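Local atomic coordinates of transcription anti-terminator antagonist UpxZ (Bacteroides uniformis ATCC 8492, PDB entry 4EPZ), a protein that probably antagonises transcription anti-termination and so takes part in regulating the synthesis of capsular polysaccharides. Residues E123-I128 and E145-F150. Residues are numbered along the deposited sequence; the frame is centred on the assembly and turned at random.
Sequences EAHQLI and EELRNF
Leu147 bridges two roughly antiparallel helices, 118-129 and 138-152, by sending one methyl among Ala124, His125 and Ile128. These are the last two helices of an all-helical chain, joined here by a single leucine methyl set among three side chains of the facing helix. The axes of 123-128 and 145-150 come within 11.8 Å at an angle of 149°, a wide spacing, bridged by the full length of the leucine side chain. From the backbone of Leu147, CB points across the gap but does not yet touch the other segment. CG, trans to the backbone N (chi1 178°), carries the chain further forward and sends its two methyls in different directions. CD1 makes no contact with residues 123-128, whereas CD2 completes the bridge. Leu147 CD2 meets Ala124 CB at 3.9 Å, where the short alanine lets the methyl come close to the helix surface, and Ile128 CD1 at the same distance, the long arm of the isoleucine reaching out one turn further along. The third partner is aromatic: Leu147 CD2 sits over one face of the His125 imidazole, 4.0 Å from the ring centroid and 25° off the ring normal, in a CH-pi contact. It is displaced toward the rim, and His125 NE2 lies nearest, 3.7 Å from Leu147 CD2. Helix 102-115 packs against the same place, its Met105 touching Ile128 and its Thr109 touching Leu147. With just 121 Å² buried and no hydrogen bond between the segments, their direct attraction is dispersive; a polar link between the helices, from His125 NE2 to Glu151 OE2 just beyond 145-150, should help fix the ring's rotation, and the carboxylate could favour a protonated imidazole.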
loop_
_atom_site.group_PDB
_atom_site.type_symbol
_atom_site.label_atom_id
_atom_site.label_comp_id
_atom_site.label_asym_id
_atom_site.label_seq_id
_atom_site.Cartn_x
_atom_site.Cartn_y
_atom_site.Cartn_z
ATOM N N GLU A 123 -4.330 -15.164 -3.276
ATOM C CA GLU A 123 -2.924 -15.352 -2.942
ATOM C C GLU A 123 -2.599 -14.779 -1.536
ATOM O O GLU A 123 -1.866 -15.412 -0.775
ATOM C CB GLU A 123 -2.065 -14.698 -4.008
ATOM C CG GLU A 123 -0.599 -14.983 -3.787
ATOM C CD GLU A 123 0.299 -14.628 -4.949
ATOM O OE1 GLU A 123 -0.214 -14.212 -6.014
ATOM O OE2 GLU A 123 1.529 -14.786 -4.790
ATOM N N ALA A 124 -3.186 -13.621 -1.181
ATOM C CA ALA A 124 -3.014 -13.013 0.130
ATOM C C ALA A 124 -3.537 -13.960 1.236
ATOM O O ALA A 124 -2.830 -14.154 2.230
ATOM C CB ALA A 124 -3.742 -11.676 0.183
ATOM N N HIS A 125 -4.716 -14.609 1.039
ATOM C CA HIS A 125 -5.204 -15.573 2.046
ATOM C C HIS A 125 -4.295 -16.807 2.164
ATOM O O HIS A 125 -4.155 -17.342 3.263
ATOM C CB HIS A 125 -6.652 -15.977 1.784
ATOM C CG HIS A 125 -7.595 -14.911 2.234
ATOM N ND1 HIS A 125 -7.813 -14.663 3.585
ATOM C CD2 HIS A 125 -8.242 -13.974 1.512
ATOM C CE1 HIS A 125 -8.634 -13.630 3.635
ATOM N NE2 HIS A 125 -8.947 -13.200 2.407
ATOM N N GLN A 126 -3.651 -17.230 1.064
ATOM C CA GLN A 126 -2.726 -18.363 1.093
ATOM C C GLN A 126 -1.488 -18.009 1.919
ATOM O O GLN A 126 -0.971 -18.857 2.652
ATOM C CB GLN A 126 -2.335 -18.799 -0.329
ATOM C CG GLN A 126 -3.430 -19.594 -1.043
ATOM C CD GLN A 126 -3.027 -20.023 -2.437
ATOM O OE1 GLN A 126 -2.640 -19.208 -3.277
ATOM N NE2 GLN A 126 -3.146 -21.312 -2.725
ATOM N N LEU A 127 -1.024 -16.743 1.825
ATOM C CA LEU A 127 0.132 -16.294 2.607
ATOM C C LEU A 127 -0.227 -16.285 4.087
ATOM O O LEU A 127 0.542 -16.770 4.934
ATOM C CB LEU A 127 0.565 -14.891 2.176
ATOM C CG LEU A 127 1.809 -14.760 1.343
ATOM C CD1 LEU A 127 2.229 -13.321 1.268
ATOM C CD2 LEU A 127 2.975 -15.653 1.880
ATOM N N ILE A 128 -1.439 -15.803 4.402
ATOM C CA ILE A 128 -1.911 -15.759 5.794
ATOM C C ILE A 128 -1.871 -17.174 6.401
ATOM O O ILE A 128 -1.416 -17.347 7.540
ATOM C CB ILE A 128 -3.346 -15.137 5.916
ATOM C CG1 ILE A 128 -3.313 -13.630 5.618
ATOM C CG2 ILE A 128 -3.930 -15.349 7.334
ATOM C CD1 ILE A 128 -4.774 -12.953 5.455
ATOM N N GLU A 145 -6.238 -7.294 9.161
ATOM C CA GLU A 145 -7.327 -6.370 9.441
ATOM C C GLU A 145 -7.566 -5.482 8.215
ATOM O O GLU A 145 -8.714 -5.291 7.792
ATOM C CB GLU A 145 -7.000 -5.541 10.698
ATOM C CG GLU A 145 -8.132 -4.657 11.198
ATOM C CD GLU A 145 -7.769 -3.760 12.372
ATOM O OE1 GLU A 145 -6.829 -4.103 13.128
ATOM O OE2 GLU A 145 -8.417 -2.700 12.527
ATOM N N GLU A 146 -6.488 -4.956 7.620
ATOM C CA GLU A 146 -6.589 -4.079 6.437
ATOM C C GLU A 146 -7.243 -4.811 5.258
ATOM O O GLU A 146 -8.174 -4.280 4.628
ATOM C CB GLU A 146 -5.211 -3.531 6.049
ATOM C CG GLU A 146 -4.760 -2.448 7.031
ATOM C CD GLU A 146 -3.294 -2.048 6.981
ATOM O OE1 GLU A 146 -2.654 -2.274 5.931
ATOM O OE2 GLU A 146 -2.796 -1.471 7.972
ATOM N N LEU A 147 -6.787 -6.043 4.993
ATOM C CA LEU A 147 -7.353 -6.880 3.932
ATOM C C LEU A 147 -8.837 -7.130 4.182
ATOM O O LEU A 147 -9.643 -6.942 3.256
ATOM C CB LEU A 147 -6.625 -8.214 3.831
ATOM C CG LEU A 147 -7.185 -9.195 2.772
ATOM C CD1 LEU A 147 -7.181 -8.574 1.350
ATOM C CD2 LEU A 147 -6.433 -10.530 2.828
ATOM N N ARG A 148 -9.206 -7.516 5.413
ATOM C CA ARG A 148 -10.608 -7.763 5.718
ATOM C C ARG A 148 -11.460 -6.502 5.482
ATOM O O ARG A 148 -12.551 -6.611 4.910
ATOM C CB ARG A 148 -10.782 -8.265 7.146
ATOM C CG ARG A 148 -12.215 -8.779 7.408
ATOM C CD ARG A 148 -12.494 -9.068 8.853
ATOM N NE ARG A 148 -12.345 -7.883 9.705
ATOM C CZ ARG A 148 -11.316 -7.680 10.523
ATOM N NH1 ARG A 148 -10.337 -8.575 10.608
ATOM N NH2 ARG A 148 -11.250 -6.574 11.250
ATOM N N ASN A 149 -10.950 -5.308 5.879
ATOM C CA ASN A 149 -11.685 -4.059 5.691
ATOM C C ASN A 149 -11.868 -3.759 4.190
ATOM O O ASN A 149 -12.951 -3.333 3.792
ATOM C CB ASN A 149 -10.998 -2.921 6.414
ATOM C CG ASN A 149 -11.249 -2.943 7.918
ATOM O OD1 ASN A 149 -12.329 -3.315 8.394
ATOM N ND2 ASN A 149 -10.279 -2.505 8.703
ATOM N N PHE A 150 -10.830 -4.015 3.357
ATOM C CA PHE A 150 -10.978 -3.792 1.906
ATOM C C PHE A 150 -12.044 -4.747 1.326
ATOM O O PHE A 150 -12.867 -4.333 0.505
ATOM C CB PHE A 150 -9.629 -3.988 1.190
ATOM C CG PHE A 150 -8.627 -2.881 1.459
ATOM C CD1 PHE A 150 -9.002 -1.541 1.365
ATOM C CD2 PHE A 150 -7.281 -3.178 1.688
ATOM C CE1 PHE A 150 -8.072 -0.519 1.599
ATOM C CE2 PHE A 150 -6.352 -2.153 1.899
ATOM C CZ PHE A 150 -6.755 -0.837 1.849
#